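Local atomic coordinates of enterotoxin SEN variant (Staphylococcus aureus, PDB entry 6KRY), a protein that probably acts as a superantigen, a secreted toxin of the kind that links MHC class II molecules to T-cell receptors and so overstimulates T cells. Residues A[170-174]-A[222-226]; A[25-31]-A[154-158]; A[22-26]-A[85-89]. All coordinates share one frame; numbering follows the deposited sequence.

Contact 1 (A[170-174]-A[222-226]); sequences NIQKG and VFLYK
The ring of Y225 starts out beside the backbone of K173, its CD2 lying 3.9 Å from K173 O, while the peptide carbonyl of Y225 is the flat group that both Q172 and K173 address. This is a classic beta bulge, in the beta-grasp sheet, where 218-225, the central strand, runs antiparallel to 173-180. Y225 O accepts from Q172 N at 2.8 Å, in the carbonyl plane with a C=O...N angle of 160°, and from K173 N at a longer 3.2 Å, tilted 20° out of that plane. In return Y225 N donates to K173 O at 2.9 Å, which makes K173 and Y225 a hydrogen-bonded pair; G174 and L224 follow as the non-hydrogen-bonded pair. On the L224 side of the sheet, I171 CD1 comes up to L224 CB at 4.1 Å. The polar ends of Q172 and K173 turn to the N-terminal segment, OE1 to K9 and S11 and NZ to the carbonyl of K4. N170 O is buried with no conventional hydrogen-bond partner; K226 CA approaches it at 3.2 Å, a CA-H...O contact of 151° at the hydrogen, and K226 CG lies 3.1 Å from the same oxygen.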
loop_
_atom_site.group_PDB
_atom_site.type_symbol
_atom_site.label_atom_id
_atom_site.label_comp_id
_atom_site.label_asym_id
_atom_site.label_seq_id
_atom_site.Cartn_x
_atom_site.Cartn_y
_atom_site.Cartn_z
ATOM N N ASN A 170 12.136 19.390 6.620
ATOM C CA ASN A 170 12.078 19.402 8.091
ATOM C C ASN A 170 11.890 17.973 8.640
ATOM O O ASN A 170 12.281 17.723 9.755
ATOM C CB ASN A 170 10.991 20.339 8.588
ATOM C CG ASN A 170 9.674 19.878 8.040
ATOM O OD1 ASN A 170 9.588 19.585 6.843
ATOM N ND2 ASN A 170 8.694 19.731 8.918
ATOM N N ILE A 171 11.245 17.066 7.900
ATOM C CA ILE A 171 11.320 15.604 8.239
ATOM C C ILE A 171 12.391 14.932 7.370
ATOM O O ILE A 171 12.286 14.997 6.157
ATOM C CB ILE A 171 9.945 14.933 8.073
ATOM C CG1 ILE A 171 8.843 15.609 8.904
ATOM C CG2 ILE A 171 10.045 13.451 8.372
ATOM C CD1 ILE A 171 9.140 15.672 10.374
ATOM N N GLN A 172 13.410 14.301 7.979
ATOM C CA GLN A 172 14.497 13.667 7.229
ATOM C C GLN A 172 14.449 12.148 7.307
ATOM O O GLN A 172 15.011 11.483 6.439
ATOM C CB GLN A 172 15.873 14.149 7.709
ATOM C CG GLN A 172 16.296 15.472 7.080
ATOM C CD GLN A 172 16.362 15.404 5.569
ATOM O OE1 GLN A 172 16.902 14.453 4.995
ATOM N NE2 GLN A 172 15.806 16.428 4.921
ATOM N N LYS A 173 13.873 11.603 8.382
ATOM C CA LYS A 173 13.818 10.177 8.533
ATOM C C LYS A 173 12.465 9.828 9.171
ATOM O O LYS A 173 11.816 10.666 9.835
ATOM C CB LYS A 173 14.933 9.613 9.427
ATOM C CG LYS A 173 16.370 9.875 8.964
ATOM C CD LYS A 173 17.443 9.209 9.819
ATOM C CE LYS A 173 18.804 9.188 9.138
ATOM N NZ LYS A 173 19.822 8.558 10.005
ATOM N N GLY A 174 12.058 8.581 8.968
ATOM C CA GLY A 174 10.828 8.156 9.598
ATOM C C GLY A 174 10.528 6.706 9.327
ATOM O O GLY A 174 10.953 6.132 8.334
ATOM N N VAL A 222 3.952 5.715 14.279
ATOM C CA VAL A 222 4.786 6.404 13.313
ATOM C C VAL A 222 5.849 7.219 14.079
ATOM O O VAL A 222 5.492 7.985 15.017
ATOM C CB VAL A 222 3.921 7.326 12.429
ATOM C CG1 VAL A 222 4.764 8.186 11.503
ATOM C CG2 VAL A 222 2.895 6.525 11.625
ATOM N N PHE A 223 7.117 7.091 13.664
ATOM C CA PHE A 223 8.234 7.837 14.255
ATOM C C PHE A 223 8.832 8.694 13.152
ATOM O O PHE A 223 9.245 8.175 12.132
ATOM C CB PHE A 223 9.249 6.882 14.893
ATOM C CG PHE A 223 8.692 6.064 16.028
ATOM C CD1 PHE A 223 8.602 6.592 17.306
ATOM C CD2 PHE A 223 8.188 4.791 15.807
ATOM C CE1 PHE A 223 8.050 5.856 18.343
ATOM C CE2 PHE A 223 7.642 4.052 16.845
ATOM C CZ PHE A 223 7.580 4.586 18.105
ATOM N N LEU A 224 8.853 10.004 13.370
ATOM C CA LEU A 224 9.409 10.945 12.449
ATOM C C LEU A 224 10.578 11.673 13.127
ATOM O O LEU A 224 10.555 11.873 14.332
ATOM C CB LEU A 224 8.342 11.963 12.039
ATOM C CG LEU A 224 7.050 11.359 11.463
ATOM C CD1 LEU A 224 6.067 12.472 11.137
ATOM C CD2 LEU A 224 7.339 10.531 10.227
ATOM N N TYR A 225 11.555 12.089 12.328
ATOM C CA TYR A 225 12.770 12.726 12.861
ATOM C C TYR A 225 13.192 13.870 11.932
ATOM O O TYR A 225 13.217 13.705 10.705
ATOM C CB TYR A 225 13.913 11.725 13.000
ATOM C CG TYR A 225 13.571 10.535 13.852
ATOM C CD1 TYR A 225 13.613 10.617 15.235
ATOM C CD2 TYR A 225 13.169 9.338 13.274
ATOM C CE1 TYR A 225 13.272 9.530 16.024
ATOM C CE2 TYR A 225 12.813 8.252 14.053
ATOM C CZ TYR A 225 12.870 8.347 15.428
ATOM O OH TYR A 225 12.548 7.250 16.180
ATOM N N LYS A 226 13.548 15.006 12.553
ATOM C CA LYS A 226 14.094 16.177 11.891
ATOM C C LYS A 226 15.536 15.938 11.436
ATOM O O LYS A 226 16.259 15.121 12.006
ATOM C CB LYS A 226 14.040 17.356 12.868
ATOM C CG LYS A 226 12.834 18.276 12.734
ATOM C CD LYS A 226 11.467 17.638 12.998
ATOM C CE LYS A 226 10.785 18.107 14.275
ATOM N NZ LYS A 226 11.103 19.514 14.635
HETATM O O HOH W 1 9.516 19.963 12.073
#

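Contact 2 (A[25-31]-A[154-158]); sequences YTDITWQ and RFKLE
Y25 O takes a hydrogen bond from a water at 2.7 Å and lies against the ring of F155, whose CD1 is 3.3 Å away, and the methylenes of E158. The same water donates to F155 O at 2.8 Å, joining the backbone at Y25 to helix 146-161. That water also sits 3.4 Å above the plane of the F155 ring, over its centre. With CG anti to the backbone N (chi1 -170°), the F155 ring ends up against the 25-31 segment, where T26 O approaches CE1 and Q31 NE2 stands 3.2 Å from CD1. The Q31 amide is turned 58° to the ring, and its OE1 is bonded to Y84. On the flank, Y25 lies against the aliphatic part of R154, CE1 being 3.6 Å from R154 CB; the guanidinium itself is held by D150 and Y164. A second water donates to T26 OG1 at 2.7 Å and to E158 OE1, a longer link; T26 OG1 also bonds T22 O, and E158 OE2 is bonded to Y164 N. No direct hydrogen bond crosses between the segments. The OB-fold and beta-grasp ranges therefore meet here through hydrocarbon, aromatic rings and bridging water, while the R154 guanidinium, E158 OE2 and Q31 OE1 are bonded to other residues: between these two segments the polar link runs through water, and the rest is van der Waals contact.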
loop_
_atom_site.group_PDB
_atom_site.type_symbol
_atom_site.label_atom_id
_atom_site.label_comp_id
_atom_site.label_asym_id
_atom_site.label_seq_id
_atom_site.Cartn_x
_atom_site.Cartn_y
_atom_site.Cartn_z
ATOM N N TYR A 25 1.152 9.974 -3.138
ATOM C CA TYR A 25 0.667 10.083 -1.792
ATOM C C TYR A 25 -0.119 11.388 -1.596
ATOM O O TYR A 25 -0.544 11.637 -0.477
ATOM C CB TYR A 25 1.787 9.902 -0.765
ATOM C CG TYR A 25 2.248 8.473 -0.665
ATOM C CD1 TYR A 25 1.395 7.493 -0.175
ATOM C CD2 TYR A 25 3.441 8.060 -1.226
ATOM C CE1 TYR A 25 1.769 6.158 -0.154
ATOM C CE2 TYR A 25 3.840 6.734 -1.212
ATOM C CZ TYR A 25 2.994 5.784 -0.674
ATOM O OH TYR A 25 3.370 4.477 -0.650
ATOM N N THR A 26 -0.341 12.145 -2.682
ATOM C CA THR A 26 -1.198 13.339 -2.660
ATOM C C THR A 26 -2.518 13.103 -3.405
ATOM O O THR A 26 -3.551 13.625 -2.992
ATOM C CB THR A 26 -0.463 14.541 -3.276
ATOM O OG1 THR A 26 0.672 14.783 -2.439
ATOM C CG2 THR A 26 -1.331 15.778 -3.367
ATOM N N ASP A 27 -2.479 12.438 -4.561
ATOM C CA ASP A 27 -3.684 12.336 -5.444
ATOM C C ASP A 27 -4.407 11.035 -5.106
ATOM O O ASP A 27 -3.812 9.977 -5.347
ATOM C CB ASP A 27 -3.295 12.304 -6.925
ATOM C CG ASP A 27 -2.548 13.537 -7.403
ATOM O OD1 ASP A 27 -2.965 14.659 -7.024
ATOM O OD2 ASP A 27 -1.535 13.380 -8.136
ATOM N N ILE A 28 -5.614 11.119 -4.523
ATOM C CA ILE A 28 -6.342 9.898 -4.050
ATOM C C ILE A 28 -6.658 8.960 -5.215
ATOM O O ILE A 28 -6.921 7.780 -4.956
ATOM C CB ILE A 28 -7.654 10.145 -3.262
ATOM C CG1 ILE A 28 -8.526 11.286 -3.796
ATOM C CG2 ILE A 28 -7.351 10.315 -1.791
ATOM C CD1 ILE A 28 -8.722 11.296 -5.274
ATOM N N THR A 29 -6.598 9.450 -6.462
ATOM C CA THR A 29 -6.930 8.636 -7.629
ATOM C C THR A 29 -5.957 7.456 -7.801
ATOM O O THR A 29 -6.314 6.484 -8.445
ATOM C CB THR A 29 -7.025 9.473 -8.915
ATOM O OG1 THR A 29 -5.792 10.171 -9.056
ATOM C CG2 THR A 29 -8.176 10.449 -8.882
ATOM N N TRP A 30 -4.760 7.501 -7.217
ATOM C CA TRP A 30 -3.839 6.356 -7.307
ATOM C C TRP A 30 -4.285 5.167 -6.444
ATOM O O TRP A 30 -3.672 4.128 -6.559
ATOM C CB TRP A 30 -2.420 6.764 -6.877
ATOM C CG TRP A 30 -1.717 7.664 -7.828
ATOM C CD1 TRP A 30 -1.400 8.976 -7.628
ATOM C CD2 TRP A 30 -1.305 7.336 -9.163
ATOM N NE1 TRP A 30 -0.783 9.472 -8.742
ATOM C CE2 TRP A 30 -0.703 8.493 -9.695
ATOM C CE3 TRP A 30 -1.360 6.169 -9.933
ATOM C CZ2 TRP A 30 -0.161 8.518 -10.975
ATOM C CZ3 TRP A 30 -0.835 6.198 -11.206
ATOM C CH2 TRP A 30 -0.249 7.360 -11.714
ATOM N N GLN A 31 -5.236 5.356 -5.520
ATOM C CA GLN A 31 -5.698 4.325 -4.605
ATOM C C GLN A 31 -6.868 3.586 -5.252
ATOM O O GLN A 31 -7.933 4.145 -5.409
ATOM C CB GLN A 31 -6.131 4.902 -3.254
ATOM C CG GLN A 31 -4.947 5.503 -2.503
ATOM C CD GLN A 31 -5.174 6.062 -1.109
ATOM O OE1 GLN A 31 -5.525 5.327 -0.187
ATOM N NE2 GLN A 31 -4.831 7.333 -0.906
ATOM N N ARG A 154 0.188 6.628 5.108
ATOM C CA ARG A 154 1.122 7.436 4.375
ATOM C C ARG A 154 0.403 8.628 3.722
ATOM O O ARG A 154 0.955 9.758 3.718
ATOM C CB ARG A 154 1.901 6.594 3.377
ATOM C CG ARG A 154 2.944 5.712 4.032
ATOM C CD ARG A 154 3.858 5.064 3.016
ATOM N NE ARG A 154 4.550 3.919 3.599
ATOM C CZ ARG A 154 5.717 3.465 3.213
ATOM N NH1 ARG A 154 6.521 4.213 2.471
ATOM N NH2 ARG A 154 6.068 2.246 3.583
ATOM N N PHE A 155 -0.820 8.405 3.222
ATOM C CA PHE A 155 -1.588 9.466 2.619
ATOM C C PHE A 155 -1.804 10.597 3.652
ATOM O O PHE A 155 -1.645 11.786 3.372
ATOM C CB PHE A 155 -2.906 8.880 2.116
ATOM C CG PHE A 155 -3.665 9.853 1.269
ATOM C CD1 PHE A 155 -3.332 10.018 -0.059
ATOM C CD2 PHE A 155 -4.636 10.677 1.843
ATOM C CE1 PHE A 155 -3.996 10.966 -0.824
ATOM C CE2 PHE A 155 -5.334 11.599 1.070
ATOM C CZ PHE A 155 -4.989 11.757 -0.257
ATOM N N LYS A 156 -2.174 10.209 4.867
ATOM C CA LYS A 156 -2.418 11.183 5.939
ATOM C C LYS A 156 -1.110 11.852 6.377
ATOM O O LYS A 156 -1.036 13.084 6.589
ATOM C CB LYS A 156 -3.088 10.472 7.099
ATOM C CG LYS A 156 -4.588 10.331 6.960
ATOM C CD LYS A 156 -5.308 11.016 8.115
ATOM C CE LYS A 156 -4.739 12.396 8.390
ATOM N NZ LYS A 156 -5.790 13.332 8.860
ATOM N N LEU A 157 -0.029 11.088 6.439
ATOM C CA LEU A 157 1.245 11.702 6.796
ATOM C C LEU A 157 1.690 12.693 5.715
ATOM O O LEU A 157 2.370 13.721 6.037
ATOM C CB LEU A 157 2.341 10.656 7.009
ATOM C CG LEU A 157 2.174 9.703 8.174
ATOM C CD1 LEU A 157 3.293 8.668 8.178
ATOM C CD2 LEU A 157 2.114 10.422 9.508
ATOM N N GLU A 158 1.430 12.386 4.449
ATOM C CA GLU A 158 1.865 13.298 3.374
ATOM C C GLU A 158 1.082 14.606 3.558
ATOM O O GLU A 158 1.638 15.670 3.410
ATOM C CB GLU A 158 1.668 12.686 1.988
ATOM C CG GLU A 158 1.964 13.632 0.836
ATOM C CD GLU A 158 3.360 14.240 0.834
ATOM O OE1 GLU A 158 3.507 15.418 0.362
ATOM O OE2 GLU A 158 4.279 13.541 1.293
HETATM O O HOH W 2 -2.023 13.325 1.067
HETATM O O HOH W 3 1.552 17.141 -1.442
#

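Contact 3 (A[22-26]-A[85-89]); sequences TSYYT and GLYYG
Y24 and L86 carry this buried contact, in which helix 15-26 packs on strand 86-88, the short strand after the corner at G85 in the OB-fold domain. The helix and strand axes come within 10.4 Å of each other at 133°, a spacing that side chains from both elements fill. Y24 points from the helix toward the strand and spans the gap with its whole ring: its hydroxyl donates to Y87 O at 2.7 Å. The acceptor lies at the ring edge, in the plane of the ring, and the C=O...O angle of 135° shows the phenol arriving well off the carbonyl axis. The same hydroxyl lies 3.5 Å from Y88 CB, a van der Waals contact beside the hydrogen bond. Around the ring, W30 and, edge-to-face, F204 add further aromatic neighbours.

L86 answers from the strand. Y24 CE1 stands 4.4 Å from L86 CB, which is oblique to the ring. The leucine CG is anti to the carbonyl carbon (chi1 -64°), and its two methyls part company: CD2 approaches Y24 O at 4.2 Å, while CD1 meets the phenol end of Y25, 3.5 Å from Y25 OH. The leucine and that tyrosine cross at about a right angle. The strand is also tied through L86 N to Q147 of helix 146-161. Within the helix itself, the carbonyl of T22 accepts two bonds: T22 O takes one from T26 OG1 at 2.7 Å and one from Y25 N at 3.3 Å, the two donors arriving from opposite faces of its carbonyl plane.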
loop_
_atom_site.group_PDB
_atom_site.type_symbol
_atom_site.label_atom_id
_atom_site.label_comp_id
_atom_site.label_asym_id
_atom_site.label_seq_id
_atom_site.Cartn_x
_atom_site.Cartn_y
_atom_site.Cartn_z
ATOM N N THR A 22 5.502 12.079 -4.194
ATOM C CA THR A 22 4.546 13.070 -3.741
ATOM C C THR A 22 3.201 12.890 -4.459
ATOM O O THR A 22 2.141 12.994 -3.820
ATOM C CB THR A 22 5.087 14.490 -3.966
ATOM O OG1 THR A 22 6.290 14.710 -3.226
ATOM C CG2 THR A 22 4.106 15.554 -3.540
ATOM N N SER A 23 3.241 12.701 -5.785
ATOM C CA SER A 23 2.019 12.485 -6.579
ATOM C C SER A 23 1.258 11.255 -6.057
ATOM O O SER A 23 0.061 11.278 -5.820
ATOM C CB SER A 23 2.377 12.324 -8.023
ATOM O OG SER A 23 1.230 11.920 -8.735
ATOM N N TYR A 24 1.995 10.165 -5.840
ATOM C CA TYR A 24 1.401 8.909 -5.361
ATOM C C TYR A 24 0.698 9.039 -3.997
ATOM O O TYR A 24 -0.281 8.307 -3.729
ATOM C CB TYR A 24 2.455 7.812 -5.306
ATOM C CG TYR A 24 2.382 6.891 -6.491
ATOM C CD1 TYR A 24 1.297 6.052 -6.651
ATOM C CD2 TYR A 24 3.350 6.912 -7.469
ATOM C CE1 TYR A 24 1.219 5.198 -7.739
ATOM C CE2 TYR A 24 3.285 6.061 -8.566
ATOM C CZ TYR A 24 2.196 5.232 -8.722
ATOM O OH TYR A 24 2.147 4.407 -9.820
ATOM N N TYR A 25 1.152 9.974 -3.138
ATOM C CA TYR A 25 0.667 10.083 -1.792
ATOM C C TYR A 25 -0.119 11.388 -1.596
ATOM O O TYR A 25 -0.544 11.637 -0.477
ATOM C CB TYR A 25 1.787 9.902 -0.765
ATOM C CG TYR A 25 2.248 8.473 -0.665
ATOM C CD1 TYR A 25 1.395 7.493 -0.175
ATOM C CD2 TYR A 25 3.441 8.060 -1.226
ATOM C CE1 TYR A 25 1.769 6.158 -0.154
ATOM C CE2 TYR A 25 3.840 6.734 -1.212
ATOM C CZ TYR A 25 2.994 5.784 -0.674
ATOM O OH TYR A 25 3.370 4.477 -0.650
ATOM N N THR A 26 -0.341 12.145 -2.682
ATOM C CA THR A 26 -1.198 13.339 -2.660
ATOM C C THR A 26 -2.518 13.103 -3.405
ATOM O O THR A 26 -3.551 13.625 -2.992
ATOM C CB THR A 26 -0.463 14.541 -3.276
ATOM O OG1 THR A 26 0.672 14.783 -2.439
ATOM C CG2 THR A 26 -1.331 15.778 -3.367
ATOM N N GLY A 85 -4.953 -1.011 -3.294
ATOM C CA GLY A 85 -3.571 -0.576 -3.255
ATOM C C GLY A 85 -3.235 0.486 -4.277
ATOM O O GLY A 85 -4.122 1.096 -4.900
ATOM N N LEU A 86 -1.925 0.689 -4.458
ATOM C CA LEU A 86 -1.415 1.692 -5.389
ATOM C C LEU A 86 -1.029 1.037 -6.720
ATOM O O LEU A 86 -0.174 0.138 -6.774
ATOM C CB LEU A 86 -0.198 2.354 -4.731
ATOM C CG LEU A 86 -0.510 3.124 -3.443
ATOM C CD1 LEU A 86 0.774 3.626 -2.792
ATOM C CD2 LEU A 86 -1.465 4.289 -3.697
ATOM N N TYR A 87 -1.636 1.518 -7.808
ATOM C CA TYR A 87 -1.421 0.927 -9.121
ATOM C C TYR A 87 -0.461 1.781 -9.947
ATOM O O TYR A 87 -0.137 2.939 -9.624
ATOM C CB TYR A 87 -2.757 0.737 -9.855
ATOM C CG TYR A 87 -3.461 2.025 -10.160
ATOM C CD1 TYR A 87 -3.147 2.751 -11.298
ATOM C CD2 TYR A 87 -4.368 2.569 -9.281
ATOM C CE1 TYR A 87 -3.703 3.996 -11.535
ATOM C CE2 TYR A 87 -4.968 3.794 -9.522
ATOM C CZ TYR A 87 -4.643 4.504 -10.659
ATOM O OH TYR A 87 -5.200 5.726 -10.913
ATOM N N TYR A 88 0.000 1.165 -11.045
ATOM C CA TYR A 88 0.856 1.804 -11.995
ATOM C C TYR A 88 0.447 1.394 -13.408
ATOM O O TYR A 88 -0.104 0.320 -13.638
ATOM C CB TYR A 88 2.313 1.467 -11.679
ATOM C CG TYR A 88 2.724 0.045 -11.970
ATOM C CD1 TYR A 88 3.189 -0.277 -13.220
ATOM C CD2 TYR A 88 2.781 -0.930 -10.985
ATOM C CE1 TYR A 88 3.610 -1.553 -13.531
ATOM C CE2 TYR A 88 3.200 -2.230 -11.284
ATOM C CZ TYR A 88 3.624 -2.531 -12.563
ATOM O OH TYR A 88 4.028 -3.758 -12.987
ATOM N N GLY A 89 0.714 2.293 -14.357
ATOM C CA GLY A 89 0.390 2.078 -15.764
ATOM C C GLY A 89 1.632 1.838 -16.617
ATOM O O GLY A 89 1.572 1.031 -17.555
#

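Overall arrangement
Contacts 2 and 3 both start from helix 15-26 and share Y25 and T26; their centres are 7 Å apart, and T29 O with Y87 OH (2.8 Å) and W30 with Y24 join them further. Contact 3 is wholly buried and stays within the OB-fold range, with one phenol-to-carbonyl hydrogen bond amid hydrocarbon. Contact 2 is partly buried, crosses to the beta-grasp range and combines aromatic and aliphatic packing with two water bridges. Contact 1 lies farther out, about 20 Å between its centre and that of the chain, and is held by direct backbone hydrogen bonds. It touches contact 2 through V222 CG1 and L157 CD1 (3.7 Å), but its nearest atoms to contact 3 are about 11 Å away.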